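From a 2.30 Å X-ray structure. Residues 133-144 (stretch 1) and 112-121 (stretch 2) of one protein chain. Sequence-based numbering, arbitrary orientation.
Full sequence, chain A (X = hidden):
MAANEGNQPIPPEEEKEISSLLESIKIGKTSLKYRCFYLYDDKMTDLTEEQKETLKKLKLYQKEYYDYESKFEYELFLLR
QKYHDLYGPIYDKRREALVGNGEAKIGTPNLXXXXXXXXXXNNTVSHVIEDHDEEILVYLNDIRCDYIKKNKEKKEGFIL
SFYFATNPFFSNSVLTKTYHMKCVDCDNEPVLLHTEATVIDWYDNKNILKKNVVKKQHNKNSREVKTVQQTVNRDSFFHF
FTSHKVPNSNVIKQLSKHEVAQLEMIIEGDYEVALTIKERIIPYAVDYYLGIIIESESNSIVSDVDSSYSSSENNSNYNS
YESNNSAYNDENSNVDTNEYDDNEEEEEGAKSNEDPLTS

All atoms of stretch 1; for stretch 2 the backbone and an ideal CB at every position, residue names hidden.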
# COMPACT_ATOMS: atom_id res chain seq x y z
N ASP A 133 12.96 3.00 28.53
CA ASP A 133 13.60 3.28 27.26
C ASP A 133 13.85 4.78 27.09
O ASP A 133 14.76 5.18 26.36
CB ASP A 133 12.73 2.81 26.09
CG ASP A 133 12.58 1.30 26.05
OD1 ASP A 133 13.58 0.58 26.29
OD2 ASP A 133 11.45 0.84 25.74
N GLU A 134 13.07 5.60 27.77
CA GLU A 134 13.19 7.05 27.64
C GLU A 134 14.53 7.66 28.05
O GLU A 134 15.00 8.60 27.42
CB GLU A 134 12.03 7.73 28.39
CG GLU A 134 10.66 7.25 27.90
CD GLU A 134 9.50 8.02 28.49
OE1 GLU A 134 9.41 8.10 29.74
OE2 GLU A 134 8.67 8.54 27.72
N GLU A 135 15.15 7.12 29.10
CA GLU A 135 16.43 7.67 29.53
C GLU A 135 17.51 7.38 28.49
O GLU A 135 18.54 8.05 28.45
CB GLU A 135 16.84 7.12 30.90
CG GLU A 135 16.93 5.62 31.03
CD GLU A 135 17.09 5.18 32.48
OE1 GLU A 135 16.24 5.55 33.32
OE2 GLU A 135 18.07 4.47 32.79
N ILE A 136 17.25 6.40 27.63
CA ILE A 136 18.22 6.08 26.59
C ILE A 136 17.93 6.90 25.32
O ILE A 136 18.84 7.45 24.69
CB ILE A 136 18.19 4.56 26.25
CG1 ILE A 136 18.44 3.75 27.52
CG2 ILE A 136 19.28 4.21 25.23
CD1 ILE A 136 18.28 2.25 27.33
N LEU A 137 16.65 7.02 24.98
CA LEU A 137 16.24 7.74 23.78
C LEU A 137 16.54 9.24 23.79
O LEU A 137 16.59 9.87 22.74
CB LEU A 137 14.75 7.47 23.53
CG LEU A 137 14.40 6.02 23.17
CD1 LEU A 137 12.88 5.84 23.19
CD2 LEU A 137 14.97 5.67 21.77
N VAL A 138 16.75 9.81 24.97
CA VAL A 138 17.07 11.23 25.06
C VAL A 138 18.46 11.50 24.48
O VAL A 138 18.82 12.65 24.24
CB VAL A 138 17.03 11.74 26.53
CG1 VAL A 138 15.61 11.60 27.10
CG2 VAL A 138 18.03 10.96 27.38
N TYR A 139 19.24 10.45 24.26
CA TYR A 139 20.58 10.59 23.69
C TYR A 139 20.53 10.51 22.17
O TYR A 139 21.55 10.65 21.49
CB TYR A 139 21.50 9.50 24.24
CG TYR A 139 21.93 9.73 25.67
CD1 TYR A 139 23.04 10.52 25.96
CD2 TYR A 139 21.19 9.22 26.74
CE1 TYR A 139 23.41 10.80 27.27
CE2 TYR A 139 21.55 9.50 28.06
CZ TYR A 139 22.66 10.30 28.32
OH TYR A 139 23.01 10.63 29.61
N LEU A 140 19.34 10.28 21.63
CA LEU A 140 19.16 10.15 20.19
C LEU A 140 19.47 11.49 19.49
O LEU A 140 18.92 12.53 19.85
CB LEU A 140 17.72 9.67 19.92
CG LEU A 140 17.42 8.81 18.68
CD1 LEU A 140 18.50 7.76 18.49
CD2 LEU A 140 16.05 8.16 18.84
N ASN A 141 20.39 11.46 18.52
CA ASN A 141 20.78 12.66 17.77
C ASN A 141 20.10 12.72 16.42
O ASN A 141 19.81 13.80 15.90
CB ASN A 141 22.29 12.72 17.52
CG ASN A 141 23.05 13.43 18.63
OD1 ASN A 141 22.47 14.10 19.48
ND2 ASN A 141 24.37 13.28 18.62
N ASP A 142 19.85 11.56 15.83
CA ASP A 142 19.25 11.56 14.51
C ASP A 142 18.80 10.17 14.08
O ASP A 142 19.37 9.16 14.50
CB ASP A 142 20.27 12.13 13.52
CG ASP A 142 19.66 12.45 12.16
OD1 ASP A 142 18.47 12.83 12.09
OD2 ASP A 142 20.39 12.35 11.16
N ILE A 143 17.77 10.15 13.25
CA ILE A 143 17.23 8.92 12.68
C ILE A 143 17.21 9.17 11.18
O ILE A 143 16.66 10.18 10.73
CB ILE A 143 15.79 8.63 13.15
CG1 ILE A 143 15.73 8.55 14.67
CG2 ILE A 143 15.32 7.30 12.55
CD1 ILE A 143 14.34 8.21 15.20
N ARG A 144 17.81 8.27 10.42
CA ARG A 144 17.87 8.41 8.97
C ARG A 144 17.52 7.12 8.25
O ARG A 144 17.65 6.03 8.80
CB ARG A 144 19.27 8.86 8.53
CG ARG A 144 19.70 10.21 9.09
CD ARG A 144 21.17 10.55 8.80
NE ARG A 144 21.44 10.77 7.38
CZ ARG A 144 21.77 9.82 6.52
NH1 ARG A 144 21.87 8.56 6.92
NH2 ARG A 144 22.01 10.12 5.25
N UNK A 112 16.38 19.61 23.32
CA UNK A 112 16.29 18.46 24.21
C UNK A 112 15.13 17.50 23.98
O UNK A 112 13.99 17.92 23.87
CB UNK A 112 16.21 18.97 25.65
N UNK A 113 15.45 16.21 23.92
CA UNK A 113 14.46 15.15 23.75
C UNK A 113 13.65 15.18 22.46
O UNK A 113 12.59 14.55 22.38
CB UNK A 113 13.49 15.20 24.93
N UNK A 114 14.16 15.88 21.45
CA UNK A 114 13.45 15.98 20.18
C UNK A 114 12.89 14.69 19.61
O UNK A 114 11.70 14.59 19.33
CB UNK A 114 14.39 16.59 19.14
N UNK A 115 13.75 13.70 19.40
CA UNK A 115 13.29 12.44 18.81
C UNK A 115 12.41 11.62 19.75
O UNK A 115 11.43 11.02 19.32
CB UNK A 115 14.50 11.60 18.39
N UNK A 116 12.75 11.60 21.03
CA UNK A 116 11.94 10.85 21.98
C UNK A 116 10.51 11.36 21.91
O UNK A 116 9.57 10.56 21.81
CB UNK A 116 12.50 10.97 23.40
N UNK A 117 10.34 12.67 21.94
CA UNK A 117 9.00 13.25 21.90
C UNK A 117 8.30 13.03 20.58
O UNK A 117 7.10 12.76 20.55
CB UNK A 117 9.07 14.75 22.19
N UNK A 118 9.03 13.13 19.47
CA UNK A 118 8.43 12.89 18.17
C UNK A 118 7.93 11.44 18.16
O UNK A 118 6.79 11.17 17.78
CB UNK A 118 9.42 13.15 17.04
N UNK A 119 8.79 10.51 18.57
CA UNK A 119 8.42 9.09 18.61
C UNK A 119 7.23 8.85 19.55
O UNK A 119 6.32 8.08 19.23
CB UNK A 119 9.62 8.25 19.05
N UNK A 120 7.25 9.50 20.71
CA UNK A 120 6.17 9.35 21.69
C UNK A 120 4.83 9.79 21.12
O UNK A 120 3.81 9.14 21.34
CB UNK A 120 6.48 10.15 22.95
N UNK A 121 4.83 10.90 20.38
CA UNK A 121 3.62 11.44 19.78
C UNK A 121 3.06 10.66 18.59
O UNK A 121 2.10 11.10 17.96
CB UNK A 121 3.90 12.88 19.34

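Position 112 lies ahead of the helix, its ideal CB sideways and with nothing of stretch 1 within 5.5 Å. A phi of -41° is open to many residues, proline included, and the residue is P112, which makes no contact here.

Position 113 immediately precedes the helix and has a positive phi, 62°, a conformation that glycine, asparagine or aspartate adopts most easily. Its CB points sideways, 4.7 Å from V138 CG1, so a side chain of some length could graze the valine. The residue is E113, at the N-cap position; its OE2 comes 3.9 Å from V138 CG1. Its backbone is tied to stretch 1 through a water that accepts from E113 N and donates to V138 O.

Position 114 opens the helix with CB sideways and no neighbour in stretch 1, which leaves the choice free. F114 occupies it without touching stretch 1.

Position 115 faces the strand directly. Its ideal CB is 3.8 Å from L140 CD2 and 4.7 Å from I143 CD1, while L140 O lies 4.7 Å from that ideal CB and N141 O 6.3 Å from it. Leucine, methionine or an aromatic would suit the apolar surface, but a large side chain carrying a donor could also use a carbonyl. W115 does both. Its CB packs on L140 CD2 at 3.8 Å, its CE3 meets I143 CD1 at 3.8 Å, and its indole NE1 gives a weak hydrogen bond, 3.0 Å long, to N141 O. That oxygen lies at the ring edge, near its plane, whereas the backbone nitrogen of I143 sits over one face. A water accepting from W115 N and donating to L140 O adds a backbone link.

At position 116 CB points sideways, yet it is 4.2 Å from L137 CB, beside a surface made by E134, L137 and V138. A branched aliphatic or methionine would spread over it. L116, with chi1 t and chi2 p, places CD1 3.7 Å from L137 CD1 and CD2 3.9 Å from V138 CG1; CD2 also reaches within 3.8 Å of E134 CB. Another water bridges L116 N and L137 O.

Position 117 points away, so a polar residue is reasonable. R117 turns back along its own helix to form a salt bridge with E113, NH2 to OE1 at 2.9 Å. Position 118 is out of reach and sets no demand; it is A118.

Position 119 points toward stretch 1, but nothing lies within 5.5 Å of its ideal CB. Spanning that gap to L140 and I143 calls for leucine, isoleucine or methionine. L119 brings CD1 to 4.1 Å from L140 CD2, and CD2 to 4.3 Å from I143 CD1.

Position 120 also points toward stretch 1, its ideal CB 5.5 Å from E134 OE2. A carboxylate at that range favours lysine or arginine. R120 forms a salt bridge, with NE donating to E134 OE2 at 2.8 Å and NH2 adding a weak hydrogen bond to the same oxygen.

Position 121 is out of reach and undetermined by stretch 1; it is N121.

Stretch 2, residues 112-121: PEFWLRALRN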
# COMPACT_ATOMS: atom_id res chain seq x y z
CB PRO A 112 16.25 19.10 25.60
CG PRO A 112 17.13 20.28 25.43
CD PRO A 112 16.65 20.84 24.09
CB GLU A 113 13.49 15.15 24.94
CG GLU A 113 14.17 15.45 26.26
CD GLU A 113 13.31 15.13 27.47
OE1 GLU A 113 12.06 15.19 27.36
OE2 GLU A 113 13.88 14.83 28.53
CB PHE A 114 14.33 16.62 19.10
CG PHE A 114 13.65 16.71 17.76
CD1 PHE A 114 12.67 17.67 17.53
CD2 PHE A 114 13.94 15.79 16.76
CE1 PHE A 114 11.99 17.72 16.31
CE2 PHE A 114 13.28 15.83 15.54
CZ PHE A 114 12.29 16.80 15.31
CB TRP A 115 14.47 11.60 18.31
CG TRP A 115 15.24 12.27 17.23
CD1 TRP A 115 16.44 12.91 17.34
CD2 TRP A 115 14.84 12.42 15.86
NE1 TRP A 115 16.81 13.45 16.14
CE2 TRP A 115 15.85 13.17 15.21
CE3 TRP A 115 13.73 11.99 15.12
CZ2 TRP A 115 15.78 13.50 13.85
CZ3 TRP A 115 13.66 12.32 13.77
CH2 TRP A 115 14.68 13.07 13.15
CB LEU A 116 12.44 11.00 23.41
CG LEU A 116 11.44 10.46 24.45
CD1 LEU A 116 11.12 9.00 24.15
CD2 LEU A 116 12.00 10.61 25.86
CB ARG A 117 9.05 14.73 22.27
CG ARG A 117 9.37 14.92 23.73
CD ARG A 117 9.34 16.37 24.17
NE ARG A 117 9.84 16.51 25.54
CZ ARG A 117 10.16 17.66 26.12
NH1 ARG A 117 10.04 18.80 25.45
NH2 ARG A 117 10.61 17.67 27.37
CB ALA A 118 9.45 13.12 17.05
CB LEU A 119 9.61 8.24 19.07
CG LEU A 119 10.83 8.15 18.16
CD1 LEU A 119 11.98 7.50 18.90
CD2 LEU A 119 10.49 7.36 16.91
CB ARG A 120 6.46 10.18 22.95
CG ARG A 120 7.19 9.43 24.06
CD ARG A 120 6.35 8.26 24.55
NE ARG A 120 6.90 7.65 25.76
CZ ARG A 120 6.55 6.45 26.20
NH1 ARG A 120 5.66 5.74 25.53
NH2 ARG A 120 7.09 5.96 27.31
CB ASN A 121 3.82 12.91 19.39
CG ASN A 121 3.99 13.81 20.61
OD1 ASN A 121 3.39 13.57 21.65
ND2 ASN A 121 4.79 14.86 20.47
O HOH W 1 18.04 14.97 24.57
O HOH W 2 16.73 13.91 20.76
O HOH W 3 15.24 12.26 22.37
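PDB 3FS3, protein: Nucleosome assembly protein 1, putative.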